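Multi-copper Oxidase CueO (Ochrobactrum, PDB 6EVG) oxidises lignin model compounds and lignosulfonate as a laccase-like multicopper oxidase, probably coupling this to the reduction of dioxygen to water. Local coordinates at residues K38-G44 / S56-A62; R241-V245 / P256-L262; V399-A404 / V498-A502. All coordinates share one frame. Numbering follows the deposited sequence.

Interaction 1. Residues K38-G44 / S56-A62; sequences KLKVQTG and SAGINGA
Strand 38-44 runs antiparallel to strand 56-59, at 151° and 4.4 Å between axes. V41 pairs with I59 and T43 with A57 as non-hydrogen-bonded pairs; Q42-G58 and G44-S56 are hydrogen-bonded pairs. Each of the latter is joined by two hydrogen bonds: Q42 N to G58 O 3.0 Å and G58 N to Q42 O 2.9 Å, then G44 N to S56 O 2.9 Å and S56 N to G44 O 3.0 Å. Where the second strand ends, N60 (phi/psi 58/33, chi1 m) prolongs the pattern. Its N reaches K40 O at 2.8 Å, while its amide imitates a peptide group: OD1 takes K40 N (2.8 Å) and ND2 gives to K38 O (3.0 Å). Q42 NE2 turns back to K40 O (3.2 Å), which thus accepts twice, and S56 OG donates to A62 O (2.7 Å). L39 and I59 meet (CB to CG2, 3.9 Å) and both rest on F130 of strand 126-131. Such a beta hairpin, with 54-59 outermost in its sheet, belongs to the N-terminal cupredoxin-type domain of a multicopper oxidase.

Interaction 2. Residues R241-V245 / P256-L262; sequences RPLLV and PEPVERL
Residues 243-245 and 256-259, parts of strands 243-248 and 251-259, run antiparallel, their axes 4.4 Å apart at 152°. At P256, where the second segment begins, CA approaches V245 O (3.2 Å, a CA-H...O contact), and CB meets L244 CD1 at 3.7 Å. E257 forms a hydrogen-bonded pair with V245, through V245 N to E257 O (2.9 Å) and E257 N to V245 O (3.2 Å); its carboxylate OE1 bonds to H456. P258, lacking an amide hydrogen, occupies the non-hydrogen-bonded position opposite L244, whose t, p rotamer brings CD1 to 4.0 Å from P258 CD. V259 restores the hydrogen-bonded pairing, L243 N to V259 O and V259 N to L243 O both measuring 2.9 Å, and V259 CG2 touches V245 CG2 (4.0 Å). Next, a water donates to E260 O and R241 O, 2.8 Å from each. The CA-to-CB bond of R261 points away from the first segment, and its guanidinium forms a salt bridge with D295 and a cation-pi contact with Y287. L262 then turns toward the first strand, its CB 4.1 Å from L243 CD1. The hairpin edges its sheet, strand 251-259 outermost and 243-248 beside 269-275, while L262 starts strand 262-264, next to 233-237 in a second sheet.

Interaction 3. Residues V399-A404 / V498-A502; sequences VEMAIA and VGMMA
Although 399-404 and 498-502 run nearly in the same direction (11° between their end-to-end vectors), a single direct hydrogen bond joins them, M401 N to V498 O at 3.0 Å. The extended segment 399-402 passes a helix end: G499, at phi/psi 120/-1, is the C' residue of a Schellman motif closing helix 493-497, with M500 N bonded to H495 O and G499 N to E496 O. An ideal CB on G499 would sit 2.6 Å from M401 O, so the close passage also leaves no space for a side chain. M500 follows as the centre of an inverse gamma turn (-82/67). Further along, a water links I403 N (2.9 Å) to M501 O (2.8 Å). Apolar contacts fill the interface: V498 CG2 on M401 CG (3.7 Å), M500 CE on M401 SD (3.8 Å), and I403 CG2 on A502 CB (3.7 Å). The M500 side chain (t, t, m) leads to within about 3 Å of a bound copper whose site includes H434, C490 and H495. A Cys, two His and a nearby Met are the hallmark of the type 1 copper site in the C-terminal cupredoxin domain of multicopper oxidases.

Interactions 1 and 2 are each a local beta hairpin with its second strand at a sheet edge, and both are only partly buried; they lie in different cupredoxin-type regions on opposite sides of the chain's centre, 34 Å apart between centres. Paired backbone amides dominate both, but interaction 1 extends its pairing through an asparagine side chain, whereas interaction 2 relies more on prolines and branched aliphatic residues. Interaction 3 is buried and joins parts of the chain 94 residues apart, a loop and a helix end, mainly by methionine and aliphatic contacts. It alone reaches the copper. No two of the three touch: their nearest atoms are about 18 to 23 Å apart.

Interaction 1. Residues K38-G44 / S56-A62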
ATOM      1  N   LYS A  38     -19.892  -0.422   6.666  1.00  9.37           N
ATOM      2  CA  LYS A  38     -20.391   0.413   5.582  1.00  9.37           C
ATOM      3  C   LYS A  38     -19.333   1.400   5.091  1.00  9.17           C
ATOM      4  O   LYS A  38     -18.734   2.141   5.892  1.00  9.93           O
ATOM      5  CB  LYS A  38     -21.631   1.161   6.069  1.00 11.71           C
ATOM      6  CG  LYS A  38     -22.822   0.290   6.390  1.00 17.77           C
ATOM      7  CD  LYS A  38     -24.068   1.027   6.907  1.00 23.74           C
ATOM      8  CE  LYS A  38     -25.106   0.028   7.353  1.00 26.59           C
ATOM      9  NZ  LYS A  38     -26.310   0.757   7.790  1.00 34.45           N
ATOM     10  N   LEU A  39     -19.081   1.375   3.769  1.00  8.79           N
ATOM     11  CA  LEU A  39     -18.034   2.199   3.134  1.00  8.75           C
ATOM     12  C   LEU A  39     -18.634   2.911   1.945  1.00  9.32           C
ATOM     13  O   LEU A  39     -18.978   2.298   0.956  1.00 14.21           O
ATOM     14  CB  LEU A  39     -16.896   1.303   2.650  1.00  8.67           C
ATOM     15  CG  LEU A  39     -16.232   0.442   3.735  1.00  8.85           C
ATOM     16  CD1 LEU A  39     -15.300  -0.599   3.071  1.00 10.63           C
ATOM     17  CD2 LEU A  39     -15.431   1.314   4.710  1.00  9.08           C
ATOM     18  N   LYS A  40     -18.742   4.233   1.992  1.00  8.18           N
ATOM     19  CA  LYS A  40     -19.373   5.018   0.949  1.00  8.93           C
ATOM     20  C   LYS A  40     -18.304   5.871   0.266  1.00  8.37           C
ATOM     21  O   LYS A  40     -17.717   6.770   0.883  1.00  9.29           O
ATOM     22  CB  LYS A  40     -20.492   5.888   1.504  1.00 10.85           C
ATOM     23  CG  LYS A  40     -21.187   6.705   0.381  1.00 13.32           C
ATOM     24  CD  LYS A  40     -22.264   7.613   0.908  1.00 19.09           C
ATOM     25  CE  LYS A  40     -22.839   8.520  -0.182  1.00 24.15           C
ATOM     26  NZ  LYS A  40     -23.969   9.269   0.434  1.00 31.62           N
ATOM     27  N   VAL A  41     -18.084   5.601  -1.012  1.00  8.18           N
ATOM     28  CA  VAL A  41     -17.110   6.355  -1.821  1.00  7.89           C
ATOM     29  C   VAL A  41     -17.809   7.616  -2.320  1.00  8.22           C
ATOM     30  O   VAL A  41     -18.938   7.546  -2.853  1.00  9.25           O
ATOM     31  CB  VAL A  41     -16.581   5.481  -2.979  1.00  8.26           C
ATOM     32  CG1 VAL A  41     -15.539   6.253  -3.733  1.00  8.91           C
ATOM     33  CG2 VAL A  41     -16.051   4.141  -2.444  1.00  9.60           C
ATOM     34  N   GLN A  42     -17.155   8.769  -2.194  1.00  8.59           N
ATOM     35  CA  GLN A  42     -17.795  10.025  -2.452  1.00  9.02           C
ATOM     36  C   GLN A  42     -16.795  11.109  -2.808  1.00  9.19           C
ATOM     37  O   GLN A  42     -15.665  11.077  -2.343  1.00 10.00           O
ATOM     38  CB  GLN A  42     -18.603  10.473  -1.223  1.00 10.60           C
ATOM     39  CG  GLN A  42     -17.722  10.608   0.025  1.00 12.58           C
ATOM     40  CD  GLN A  42     -18.542  10.666   1.310  1.00 13.35           C
ATOM     41  OE1 GLN A  42     -18.767  11.759   1.834  1.00 15.96           O
ATOM     42  NE2 GLN A  42     -18.948   9.525   1.850  1.00 14.40           N
ATOM     43  N   THR A  43     -17.231  12.066  -3.610  1.00  9.45           N
ATOM     44  CA  THR A  43     -16.431  13.265  -3.863  1.00  9.15           C
ATOM     45  C   THR A  43     -16.649  14.295  -2.775  1.00 10.01           C
ATOM     46  O   THR A  43     -17.645  14.265  -2.043  1.00 12.67           O
ATOM     47  CB  THR A  43     -16.670  13.861  -5.252  1.00 11.23           C
ATOM     48  OG1 THR A  43     -18.027  14.274  -5.301  1.00 14.33           O
ATOM     49  CG2 THR A  43     -16.333  12.899  -6.380  1.00 12.33           C
ATOM     50  N   GLY A  44     -15.732  15.258  -2.707  1.00 10.18           N
ATOM     51  CA  GLY A  44     -15.912  16.365  -1.771  1.00 11.53           C
ATOM     52  C   GLY A  44     -14.790  17.386  -1.993  1.00 10.82           C
ATOM     53  O   GLY A  44     -14.224  17.462  -3.082  1.00 10.72           O
ATOM     54  N   SER A  56     -11.542  16.697  -4.067  1.00  9.20           N
ATOM     55  CA  SER A  56     -11.076  15.457  -3.496  1.00  8.59           C
ATOM     56  C   SER A  56     -12.125  14.370  -3.630  1.00  8.17           C
ATOM     57  O   SER A  56     -13.260  14.601  -4.100  1.00  9.30           O
ATOM     58  CB  SER A  56     -10.671  15.691  -2.042  1.00  9.01           C
ATOM     59  OG  SER A  56     -11.779  16.018  -1.257  1.00  9.48           O
ATOM     60  N   ALA A  57     -11.786  13.166  -3.155  1.00  7.74           N
ATOM     61  CA  ALA A  57     -12.740  12.082  -2.965  1.00  7.44           C
ATOM     62  C   ALA A  57     -12.212  11.199  -1.870  1.00  7.80           C
ATOM     63  O   ALA A  57     -11.004  11.104  -1.669  1.00  8.44           O
ATOM     64  CB  ALA A  57     -12.959  11.293  -4.255  1.00  8.79           C
ATOM     65  N   GLY A  58     -13.114  10.521  -1.168  1.00  7.92           N
ATOM     66  CA  GLY A  58     -12.746   9.664  -0.078  1.00  7.78           C
ATOM     67  C   GLY A  58     -13.786   8.643   0.227  1.00  7.18           C
ATOM     68  O   GLY A  58     -14.730   8.438  -0.537  1.00  8.49           O
ATOM     69  N   ILE A  59     -13.610   7.987   1.379  1.00  7.09           N
ATOM     70  CA  ILE A  59     -14.488   6.927   1.845  1.00  7.51           C
ATOM     71  C   ILE A  59     -15.048   7.371   3.184  1.00  7.51           C
ATOM     72  O   ILE A  59     -14.290   7.662   4.133  1.00  8.11           O
ATOM     73  CB  ILE A  59     -13.759   5.571   1.961  1.00  7.67           C
ATOM     74  CG1 ILE A  59     -13.067   5.226   0.632  1.00  8.21           C
ATOM     75  CG2 ILE A  59     -14.729   4.507   2.419  1.00  8.88           C
ATOM     76  CD1 ILE A  59     -12.289   3.953   0.634  1.00  9.25           C
ATOM     77  N   ASN A  60     -16.384   7.470   3.279  1.00  7.88           N
ATOM     78  CA  ASN A  60     -17.020   7.971   4.490  1.00  8.48           C
ATOM     79  C   ASN A  60     -16.526   9.388   4.844  1.00  8.95           C
ATOM     80  O   ASN A  60     -16.493   9.781   6.025  1.00 10.89           O
ATOM     81  CB  ASN A  60     -16.889   7.045   5.668  1.00  8.92           C
ATOM     82  CG  ASN A  60     -17.519   5.701   5.440  1.00  8.65           C
ATOM     83  OD1 ASN A  60     -18.288   5.496   4.479  1.00 10.23           O
ATOM     84  ND2 ASN A  60     -17.259   4.752   6.322  1.00  8.62           N
ATOM     85  N   GLY A  61     -16.218  10.163   3.844  1.00  8.74           N
ATOM     86  CA  GLY A  61     -15.700  11.501   3.961  1.00  8.98           C
ATOM     87  C   GLY A  61     -15.008  11.884   2.692  1.00  8.91           C
ATOM     88  O   GLY A  61     -15.014  11.147   1.713  1.00  9.90           O
ATOM     89  N   ALA A  62     -14.426  13.108   2.688  1.00  9.59           N
ATOM     90  CA  ALA A  62     -13.939  13.705   1.463  1.00  9.99           C
ATOM     91  C   ALA A  62     -12.538  13.334   1.056  1.00  8.78           C
ATOM     92  O   ALA A  62     -12.093  13.653  -0.049  1.00  9.35           O
ATOM     93  CB  ALA A  62     -14.026  15.216   1.579  1.00 12.00           C
TER

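Interaction 2. Residues R241-V245 / P256-L262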
ATOM      1  N   ARG A 241      17.143   7.868  15.640  1.00 10.63           N
ATOM      2  CA  ARG A 241      16.786   6.754  16.521  1.00 11.28           C
ATOM      3  C   ARG A 241      16.243   5.604  15.710  1.00 10.86           C
ATOM      4  O   ARG A 241      15.632   5.767  14.650  1.00 11.78           O
ATOM      5  CB  ARG A 241      15.846   7.218  17.630  1.00 12.84           C
ATOM      6  CG  ARG A 241      14.448   7.554  17.169  1.00 12.21           C
ATOM      7  CD  ARG A 241      13.565   8.025  18.319  1.00 13.78           C
ATOM      8  NE  ARG A 241      13.977   9.355  18.744  1.00 14.43           N
ATOM      9  CZ  ARG A 241      13.417   9.977  19.734  1.00 16.75           C
ATOM     10  NH1 ARG A 241      12.427   9.383  20.408  1.00 21.71           N
ATOM     11  NH2 ARG A 241      13.784  11.204  19.984  1.00 19.40           N
ATOM     12  N   PRO A 242      16.444   4.385  16.196  1.00 11.39           N
ATOM     13  CA  PRO A 242      16.079   3.220  15.389  1.00 13.15           C
ATOM     14  C   PRO A 242      14.567   3.076  15.217  1.00 10.63           C
ATOM     15  O   PRO A 242      13.778   3.380  16.129  1.00 11.79           O
ATOM     16  CB  PRO A 242      16.643   2.034  16.197  1.00 16.51           C
ATOM     17  CG  PRO A 242      17.019   2.547  17.452  1.00 16.82           C
ATOM     18  CD  PRO A 242      17.170   3.998  17.419  1.00 13.06           C
ATOM     19  N   LEU A 243      14.213   2.582  14.054  1.00 10.91           N
ATOM     20  CA  LEU A 243      12.874   2.125  13.714  1.00 10.45           C
ATOM     21  C   LEU A 243      12.903   0.612  13.799  1.00  9.17           C
ATOM     22  O   LEU A 243      13.554  -0.027  12.940  1.00 10.21           O
ATOM     23  CB  LEU A 243      12.413   2.620  12.365  1.00 12.05           C
ATOM     24  CG  LEU A 243      12.625   4.122  12.025  1.00 17.54           C
ATOM     25  CD1 LEU A 243      12.242   4.335  10.573  1.00 23.94           C
ATOM     26  CD2 LEU A 243      12.167   5.081  13.056  1.00 20.58           C
ATOM     27  N   LEU A 244      12.263   0.018  14.800  1.00  8.87           N
ATOM     28  CA  LEU A 244      12.295  -1.423  14.944  1.00  8.08           C
ATOM     29  C   LEU A 244      11.176  -2.025  14.064  1.00  7.94           C
ATOM     30  O   LEU A 244      10.002  -1.908  14.400  1.00  8.22           O
ATOM     31  CB  LEU A 244      12.134  -1.855  16.395  1.00  9.49           C
ATOM     32  CG  LEU A 244      12.124  -3.383  16.613  1.00 10.34           C
ATOM     33  CD1 LEU A 244      13.481  -3.992  16.272  1.00 11.23           C
ATOM     34  CD2 LEU A 244      11.758  -3.673  18.033  1.00 13.30           C
ATOM     35  N   VAL A 245      11.562  -2.626  12.941  1.00  7.92           N
ATOM     36  CA  VAL A 245      10.537  -3.139  12.020  1.00  7.75           C
ATOM     37  C   VAL A 245      10.045  -4.480  12.525  1.00  8.47           C
ATOM     38  O   VAL A 245      10.837  -5.429  12.671  1.00  9.61           O
ATOM     39  CB  VAL A 245      11.081  -3.265  10.588  1.00  8.93           C
ATOM     40  CG1 VAL A 245       9.900  -3.699   9.702  1.00 10.73           C
ATOM     41  CG2 VAL A 245      11.676  -1.980  10.083  1.00 10.58           C
ATOM     42  N   PRO A 256      12.463  -9.185  14.607  1.00 10.57           N
ATOM     43  CA  PRO A 256      12.370  -7.740  14.312  1.00 11.29           C
ATOM     44  C   PRO A 256      13.759  -7.120  14.153  1.00 10.46           C
ATOM     45  O   PRO A 256      14.727  -7.424  14.925  1.00 11.38           O
ATOM     46  CB  PRO A 256      11.657  -7.172  15.515  1.00 13.23           C
ATOM     47  CG  PRO A 256      10.722  -8.278  15.937  1.00 13.71           C
ATOM     48  CD  PRO A 256      11.497  -9.590  15.636  1.00 11.42           C
ATOM     49  N   GLU A 257      13.875  -6.176  13.224  1.00 10.67           N
ATOM     50  CA  GLU A 257      15.126  -5.586  12.847  1.00 10.46           C
ATOM     51  C   GLU A 257      15.105  -4.086  13.014  1.00 10.11           C
ATOM     52  O   GLU A 257      14.270  -3.445  12.422  1.00 10.57           O
ATOM     53  CB  GLU A 257      15.397  -5.903  11.344  1.00 11.92           C
ATOM     54  CG  GLU A 257      16.773  -5.351  10.890  1.00 13.34           C
ATOM     55  CD  GLU A 257      17.044  -5.377   9.391  1.00 13.33           C
ATOM     56  OE1 GLU A 257      16.139  -5.604   8.570  1.00 13.81           O
ATOM     57  OE2 GLU A 257      18.205  -5.081   9.027  1.00 18.86           O
ATOM     58  N   PRO A 258      16.081  -3.481  13.754  1.00  9.75           N
ATOM     59  CA  PRO A 258      16.180  -2.026  13.758  1.00 10.16           C
ATOM     60  C   PRO A 258      16.804  -1.510  12.503  1.00 10.16           C
ATOM     61  O   PRO A 258      17.851  -2.037  12.049  1.00 12.86           O
ATOM     62  CB  PRO A 258      17.029  -1.725  14.997  1.00 12.11           C
ATOM     63  CG  PRO A 258      17.859  -2.952  15.141  1.00 14.90           C
ATOM     64  CD  PRO A 258      17.111  -4.133  14.580  1.00 11.79           C
ATOM     65  N   VAL A 259      16.215  -0.489  11.942  1.00  9.94           N
ATOM     66  CA  VAL A 259      16.800   0.211  10.814  1.00 10.72           C
ATOM     67  C   VAL A 259      16.891   1.694  11.141  1.00 11.17           C
ATOM     68  O   VAL A 259      16.107   2.215  11.920  1.00 13.82           O
ATOM     69  CB  VAL A 259      16.085  -0.021   9.506  1.00 13.05           C
ATOM     70  CG1 VAL A 259      15.987  -1.501   9.149  1.00 15.44           C
ATOM     71  CG2 VAL A 259      14.748   0.569   9.520  1.00 13.49           C
ATOM     72  N   GLU A 260      17.906   2.348  10.573  1.00 10.65           N
ATOM     73  CA  GLU A 260      18.021   3.804  10.743  1.00 11.87           C
ATOM     74  C   GLU A 260      17.263   4.590   9.706  1.00  9.76           C
ATOM     75  O   GLU A 260      16.958   5.778   9.944  1.00 11.95           O
ATOM     76  CB  GLU A 260      19.489   4.206  10.803  1.00 17.09           C
ATOM     77  CG  GLU A 260      20.273   3.535  11.913  1.00 24.06           C
ATOM     78  CD  GLU A 260      21.704   4.053  11.930  1.00 31.71           C
ATOM     79  OE1 GLU A 260      22.545   3.505  11.150  1.00 46.46           O
ATOM     80  OE2 GLU A 260      21.931   5.025  12.651  1.00 40.63           O
ATOM     81  N   ARG A 261      16.988   3.980   8.546  1.00  9.85           N
ATOM     82  CA  ARG A 261      16.219   4.647   7.487  1.00 10.72           C
ATOM     83  C   ARG A 261      15.477   3.508   6.770  1.00 10.95           C
ATOM     84  O   ARG A 261      16.015   2.428   6.627  1.00 14.36           O
ATOM     85  CB  ARG A 261      17.090   5.456   6.537  1.00 12.35           C
ATOM     86  CG  ARG A 261      16.237   6.293   5.562  1.00 12.45           C
ATOM     87  CD  ARG A 261      17.037   7.107   4.655  1.00 12.14           C
ATOM     88  NE  ARG A 261      17.775   8.195   5.307  1.00 10.98           N
ATOM     89  CZ  ARG A 261      17.415   9.485   5.277  1.00 10.83           C
ATOM     90  NH1 ARG A 261      16.211   9.855   4.857  1.00 11.02           N
ATOM     91  NH2 ARG A 261      18.265  10.419   5.680  1.00 11.33           N
ATOM     92  N   LEU A 262      14.221   3.733   6.453  1.00  8.46           N
ATOM     93  CA  LEU A 262      13.318   2.704   5.917  1.00  8.50           C
ATOM     94  C   LEU A 262      12.714   3.132   4.579  1.00  7.91           C
ATOM     95  O   LEU A 262      12.098   4.171   4.490  1.00  8.57           O
ATOM     96  CB  LEU A 262      12.207   2.463   6.930  1.00  9.10           C
ATOM     97  CG  LEU A 262      11.071   1.512   6.470  1.00  9.04           C
ATOM     98  CD1 LEU A 262      11.600   0.093   6.261  1.00  9.99           C
ATOM     99  CD2 LEU A 262      10.006   1.498   7.548  1.00 11.61           C
TER
HETATM  100  O   HOH W   1      15.916   7.141  12.211  1.00 10.23           O

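Interaction 3. Residues V399-A404 / V498-A502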
ATOM      1  N   VAL A 399       0.704   6.625 -24.808  1.00 15.23           N
ATOM      2  CA  VAL A 399       1.792   6.024 -24.069  1.00 14.58           C
ATOM      3  C   VAL A 399       1.410   4.597 -23.738  1.00 14.08           C
ATOM      4  O   VAL A 399       0.267   4.337 -23.295  1.00 15.54           O
ATOM      5  CB  VAL A 399       2.019   6.831 -22.748  1.00 14.91           C
ATOM      6  CG1 VAL A 399       3.002   6.144 -21.846  1.00 16.86           C
ATOM      7  CG2 VAL A 399       2.405   8.276 -23.042  1.00 15.91           C
ATOM      8  N   GLU A 400       2.334   3.662 -23.867  1.00 14.78           N
ATOM      9  CA  GLU A 400       2.114   2.268 -23.534  1.00 15.08           C
ATOM     10  C   GLU A 400       3.315   1.708 -22.813  1.00 13.52           C
ATOM     11  O   GLU A 400       4.463   2.036 -23.157  1.00 16.33           O
ATOM     12  CB  GLU A 400       1.790   1.408 -24.766  1.00 17.62           C
ATOM     13  CG  GLU A 400       0.575   1.845 -25.616  1.00 20.46           C
ATOM     14  CD  GLU A 400       0.355   0.964 -26.852  1.00 32.20           C
ATOM     15  OE1 GLU A 400       1.201   0.131 -27.198  1.00 37.11           O
ATOM     16  OE2 GLU A 400      -0.633   1.165 -27.555  1.00 36.88           O
ATOM     17  N   MET A 401       3.084   0.818 -21.862  1.00 12.22           N
ATOM     18  CA  MET A 401       4.120   0.068 -21.162  1.00 11.38           C
ATOM     19  C   MET A 401       3.617  -1.351 -20.984  1.00 10.89           C
ATOM     20  O   MET A 401       2.432  -1.678 -21.268  1.00 11.94           O
ATOM     21  CB  MET A 401       4.418   0.729 -19.806  1.00 11.46           C
ATOM     22  CG  MET A 401       4.986   2.076 -19.937  1.00 12.52           C
ATOM     23  SD  MET A 401       5.426   2.763 -18.319  1.00 12.50           S
ATOM     24  CE  MET A 401       5.904   4.364 -18.793  1.00 14.66           C
ATOM     25  N   ALA A 402       4.446  -2.216 -20.466  1.00 10.78           N
ATOM     26  CA  ALA A 402       4.098  -3.623 -20.292  1.00 10.64           C
ATOM     27  C   ALA A 402       4.846  -4.217 -19.132  1.00 10.40           C
ATOM     28  O   ALA A 402       5.981  -3.815 -18.807  1.00 13.27           O
ATOM     29  CB  ALA A 402       4.410  -4.450 -21.546  1.00 12.46           C
ATOM     30  N   ILE A 403       4.248  -5.217 -18.500  1.00  9.81           N
ATOM     31  CA  ILE A 403       4.900  -6.111 -17.565  1.00  9.96           C
ATOM     32  C   ILE A 403       5.035  -7.551 -18.084  1.00 10.48           C
ATOM     33  O   ILE A 403       5.982  -8.267 -17.747  1.00 11.06           O
ATOM     34  CB  ILE A 403       4.261  -6.077 -16.135  1.00 10.35           C
ATOM     35  CG1 ILE A 403       5.172  -6.695 -15.067  1.00 12.03           C
ATOM     36  CG2 ILE A 403       2.881  -6.685 -16.092  1.00  9.89           C
ATOM     37  CD1 ILE A 403       4.691  -6.409 -13.655  1.00 14.05           C
ATOM     38  N   ALA A 404       4.060  -7.981 -18.894  1.00 10.65           N
ATOM     39  CA  ALA A 404       4.033  -9.333 -19.448  1.00 11.40           C
ATOM     40  C   ALA A 404       4.210  -9.361 -20.950  1.00 13.00           C
ATOM     41  O   ALA A 404       3.450 -10.036 -21.691  1.00 15.98           O
ATOM     42  CB  ALA A 404       2.789 -10.071 -19.019  1.00 13.13           C
ATOM     43  N   VAL A 498      -1.130   3.009 -18.056  1.00  9.81           N
ATOM     44  CA  VAL A 498      -0.700   2.925 -19.444  1.00 10.56           C
ATOM     45  C   VAL A 498      -0.298   1.515 -19.836  1.00  9.81           C
ATOM     46  O   VAL A 498       0.221   1.300 -20.972  1.00 11.47           O
ATOM     47  CB  VAL A 498       0.392   3.960 -19.774  1.00 11.15           C
ATOM     48  CG1 VAL A 498      -0.082   5.358 -19.594  1.00 12.33           C
ATOM     49  CG2 VAL A 498       1.726   3.674 -19.028  1.00 11.35           C
ATOM     50  N   GLY A 499      -0.588   0.504 -19.020  1.00 10.79           N
ATOM     51  CA  GLY A 499      -0.454  -0.875 -19.443  1.00 10.65           C
ATOM     52  C   GLY A 499       0.485  -1.803 -18.721  1.00  9.74           C
ATOM     53  O   GLY A 499       0.560  -2.979 -19.076  1.00  9.71           O
ATOM     54  N   MET A 500       1.200  -1.299 -17.684  1.00  9.67           N
ATOM     55  CA  MET A 500       2.146  -2.143 -16.965  1.00  9.52           C
ATOM     56  C   MET A 500       1.424  -3.009 -15.921  1.00  9.26           C
ATOM     57  O   MET A 500       1.533  -2.854 -14.693  1.00 10.13           O
ATOM     58  CB  MET A 500       3.187  -1.234 -16.313  1.00 10.73           C
ATOM     59  CG  MET A 500       4.378  -1.949 -15.823  1.00 11.51           C
ATOM     60  SD  MET A 500       5.823  -0.910 -15.375  1.00 12.73           S
ATOM     61  CE  MET A 500       6.645  -0.580 -16.857  1.00 12.75           C
ATOM     62  N   MET A 501       0.624  -3.929 -16.486  1.00  8.82           N
ATOM     63  CA  MET A 501      -0.279  -4.782 -15.742  1.00  8.87           C
ATOM     64  C   MET A 501      -0.598  -6.008 -16.546  1.00  8.63           C
ATOM     65  O   MET A 501      -0.566  -5.992 -17.780  1.00  9.56           O
ATOM     66  CB  MET A 501      -1.581  -3.980 -15.398  1.00  9.98           C
ATOM     67  CG  MET A 501      -2.597  -4.754 -14.596  1.00  9.61           C
ATOM     68  SD  MET A 501      -3.668  -3.717 -13.556  1.00 10.93           S
ATOM     69  CE  MET A 501      -4.551  -2.810 -14.801  1.00 14.78           C
ATOM     70  N   ALA A 502      -0.907  -7.088 -15.838  1.00  8.98           N
ATOM     71  CA  ALA A 502      -1.193  -8.398 -16.430  1.00  9.16           C
ATOM     72  C   ALA A 502      -2.145  -9.137 -15.509  1.00  8.98           C
ATOM     73  O   ALA A 502      -2.430  -8.716 -14.386  1.00  9.47           O
ATOM     74  CB  ALA A 502       0.127  -9.167 -16.598  1.00 10.26           C
TER
HETATM   75  O   HOH W   2       1.697  -6.309 -19.451  1.00 10.90           O